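Local coordinates for protein acylneuraminate lyase (Mycoplasma synoviae, PDB 4N4P) that adopts the TIM-barrel fold of the dihydrodipicolinate synthetase family, with extra helices at its C-terminal end, at residues T211-A216 / Q255-I260. Sequence-based numbering, arbitrary orientation.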
ATOM      1  N   THR A 211       2.681  -6.191  25.524  1.00  6.86           N
ATOM      2  CA  THR A 211       1.902  -7.323  26.068  1.00  7.79           C
ATOM      3  C   THR A 211       2.597  -8.017  27.246  1.00  6.85           C
ATOM      4  O   THR A 211       1.956  -8.744  28.007  1.00  7.61           O
ATOM      5  CB  THR A 211       1.518  -8.372  24.981  1.00  7.93           C
ATOM      6  OG1 THR A 211       2.699  -9.035  24.527  1.00 10.69           O
ATOM      7  CG2 THR A 211       0.811  -7.702  23.795  1.00  8.18           C
ATOM      8  N   TYR A 212       3.891  -7.766  27.425  1.00  7.10           N
ATOM      9  CA  TYR A 212       4.626  -8.390  28.531  1.00  7.24           C
ATOM     10  C   TYR A 212       4.324  -7.692  29.850  1.00  7.95           C
ATOM     11  O   TYR A 212       4.724  -8.183  30.901  1.00  7.82           O
ATOM     12  CB  TYR A 212       6.151  -8.407  28.290  1.00  7.68           C
ATOM     13  CG  TYR A 212       6.524  -8.867  26.895  1.00  7.95           C
ATOM     14  CD1 TYR A 212       5.967 -10.043  26.357  1.00  9.22           C
ATOM     15  CD2 TYR A 212       7.411  -8.125  26.108  1.00  7.27           C
ATOM     16  CE1 TYR A 212       6.292 -10.478  25.051  1.00  9.06           C
ATOM     17  CE2 TYR A 212       7.742  -8.543  24.799  1.00  8.56           C
ATOM     18  CZ  TYR A 212       7.164  -9.712  24.282  1.00  9.30           C
ATOM     19  OH  TYR A 212       7.480 -10.124  23.002  1.00  8.15           O
ATOM     20  N   ASN A 213       3.628  -6.553  29.795  1.00  7.58           N
ATOM     21  CA  ASN A 213       3.179  -5.885  31.023  1.00  8.39           C
ATOM     22  C   ASN A 213       2.368  -6.817  31.930  1.00  8.48           C
ATOM     23  O   ASN A 213       2.438  -6.702  33.155  1.00  8.47           O
ATOM     24  CB  ASN A 213       2.330  -4.628  30.728  1.00  8.77           C
ATOM     25  CG  ASN A 213       3.167  -3.391  30.398  1.00 10.14           C
ATOM     26  OD1 ASN A 213       3.267  -2.964  29.222  1.00 14.48           O
ATOM     27  ND2 ASN A 213       3.719  -2.775  31.424  1.00  9.49           N
ATOM     28  N   VAL A 214       1.565  -7.711  31.346  1.00  7.69           N
ATOM     29  CA  VAL A 214       0.674  -8.535  32.159  1.00  7.36           C
ATOM     30  C   VAL A 214       0.777 -10.037  31.832  1.00  8.12           C
ATOM     31  O   VAL A 214       0.186 -10.869  32.529  1.00  8.76           O
ATOM     32  CB  VAL A 214      -0.821  -8.047  32.095  1.00  7.14           C
ATOM     33  CG1 VAL A 214      -0.919  -6.593  32.566  1.00  8.26           C
ATOM     34  CG2 VAL A 214      -1.392  -8.200  30.659  1.00  6.40           C
ATOM     35  N   ASN A 215       1.550 -10.380  30.805  1.00  7.96           N
ATOM     36  CA  ASN A 215       1.731 -11.782  30.457  1.00  7.46           C
ATOM     37  C   ASN A 215       3.175 -12.180  30.225  1.00  8.51           C
ATOM     38  O   ASN A 215       3.480 -12.956  29.296  1.00  7.55           O
ATOM     39  CB  ASN A 215       0.858 -12.207  29.273  1.00  7.90           C
ATOM     40  CG  ASN A 215       0.632 -13.698  29.239  1.00  8.25           C
ATOM     41  OD1 ASN A 215       1.042 -14.419  30.170  1.00  9.01           O
ATOM     42  ND2 ASN A 215      -0.034 -14.183  28.186  1.00  9.83           N
ATOM     43  N   ALA A 216       4.069 -11.686  31.089  1.00  8.90           N
ATOM     44  CA  ALA A 216       5.462 -12.125  31.041  1.00  9.74           C
ATOM     45  C   ALA A 216       5.551 -13.638  31.209  1.00 10.63           C
ATOM     46  O   ALA A 216       6.415 -14.267  30.616  1.00 10.51           O
ATOM     47  CB  ALA A 216       6.318 -11.402  32.128  1.00 10.68           C
ATOM     48  N   GLN A 255      -5.737   0.896  27.792  1.00 10.18           N
ATOM     49  CA  GLN A 255      -6.877   0.805  28.716  1.00 10.10           C
ATOM     50  C   GLN A 255      -6.976  -0.599  29.300  1.00  9.92           C
ATOM     51  O   GLN A 255      -7.266  -0.753  30.487  1.00  9.76           O
ATOM     52  CB  GLN A 255      -8.197   1.130  28.007  1.00  9.76           C
ATOM     53  CG  GLN A 255      -8.268   2.551  27.405  1.00 11.59           C
ATOM     54  CD  GLN A 255      -7.871   2.581  25.938  1.00 13.44           C
ATOM     55  OE1 GLN A 255      -6.936   1.890  25.535  1.00 13.21           O
ATOM     56  NE2 GLN A 255      -8.590   3.384  25.122  1.00 12.22           N
ATOM     57  N   SER A 256      -6.746  -1.607  28.454  1.00  8.74           N
ATOM     58  CA  SER A 256      -6.830  -3.000  28.872  1.00  8.16           C
ATOM     59  C   SER A 256      -5.689  -3.376  29.801  1.00  7.89           C
ATOM     60  O   SER A 256      -5.906  -4.038  30.834  1.00  7.30           O
ATOM     61  CB  SER A 256      -6.808  -3.912  27.648  1.00  7.92           C
ATOM     62  OG  SER A 256      -7.963  -3.709  26.861  1.00  8.80           O
ATOM     63  N   LEU A 257      -4.476  -2.982  29.432  1.00  6.90           N
ATOM     64  CA  LEU A 257      -3.320  -3.254  30.314  1.00  6.98           C
ATOM     65  C   LEU A 257      -3.540  -2.613  31.694  1.00  8.51           C
ATOM     66  O   LEU A 257      -3.322  -3.240  32.731  1.00  8.32           O
ATOM     67  CB  LEU A 257      -2.010  -2.754  29.699  1.00  7.22           C
ATOM     68  CG  LEU A 257      -1.544  -3.470  28.418  1.00  7.00           C
ATOM     69  CD1 LEU A 257      -0.286  -2.739  27.835  1.00  9.12           C
ATOM     70  CD2 LEU A 257      -1.236  -4.924  28.712  1.00  7.88           C
ATOM     71  N   LYS A 258      -3.977  -1.358  31.696  1.00  8.25           N
ATOM     72  CA  LYS A 258      -4.173  -0.654  32.968  1.00  9.00           C
ATOM     73  C   LYS A 258      -5.275  -1.312  33.784  1.00  9.07           C
ATOM     74  O   LYS A 258      -5.106  -1.534  34.981  1.00  9.87           O
ATOM     75  CB  LYS A 258      -4.431   0.840  32.731  1.00  9.24           C
ATOM     76  CG  LYS A 258      -3.113   1.601  32.427  1.00  8.88           C
ATOM     77  CD  LYS A 258      -3.360   3.018  31.951  1.00 10.71           C
ATOM     78  CE  LYS A 258      -2.020   3.691  31.600  1.00 10.03           C
ATOM     79  NZ  LYS A 258      -2.124   5.201  31.350  1.00 11.30           N
ATOM     80  N   ALA A 259      -6.366  -1.695  33.125  1.00  8.89           N
ATOM     81  CA  ALA A 259      -7.468  -2.380  33.807  1.00  8.75           C
ATOM     82  C   ALA A 259      -7.056  -3.707  34.427  1.00  8.71           C
ATOM     83  O   ALA A 259      -7.493  -4.066  35.539  1.00  7.76           O
ATOM     84  CB  ALA A 259      -8.642  -2.587  32.849  1.00  8.34           C
ATOM     85  N   ILE A 260      -6.218  -4.447  33.701  1.00  8.46           N
ATOM     86  CA  ILE A 260      -5.703  -5.722  34.217  1.00  9.52           C
ATOM     87  C   ILE A 260      -4.854  -5.477  35.449  1.00 10.18           C
ATOM     88  O   ILE A 260      -5.008  -6.154  36.463  1.00 10.72           O
ATOM     89  CB  ILE A 260      -4.976  -6.533  33.126  1.00  9.20           C
ATOM     90  CG1 ILE A 260      -6.009  -6.981  32.077  1.00  8.86           C
ATOM     91  CG2 ILE A 260      -4.234  -7.753  33.751  1.00 11.25           C
ATOM     92  CD1 ILE A 260      -5.384  -7.469  30.732  1.00  7.34           C
TER
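V214, near the start of helix 212-227, sets both its methyls against helix 253-263, and so illustrates how one small branched side chain can bridge two residues about one turn apart on a neighbouring helix. CG1 packs on I260, 3.7 Å from its CG2, while V214 CG2 reaches L257, 3.8 Å from its CD2, as well as the end of I260. The valine torsion helps to aim them: with chi1 at -58°, CG1 points opposite the carbonyl carbon and CG2 is flanked by both backbone neighbours. The I260 side chain runs nearly perpendicular to that of V214, and its extended CG1-CD1 arm brings CD1 to 4.1 Å from V214 CG2. In L257, chi2 of 174° sets CD1 anti to CA and turns CD2, the other branch, to V214 CG2 and to CB of N213, 4.1 Å from CD2. No hydrogen bond joins the two segments, whose short helix axes pass 9.8 Å apart at 48°. The buried apolar patch continues into neighbouring helices, I260 touching A287 and I290 of helix 280-294 and V214 touching Y244 of helix 231-248. The arrangement joins the helix after strand 206-209, last of the eight parallel strands, to the C-terminal helices that follow the TIM barrel in this family.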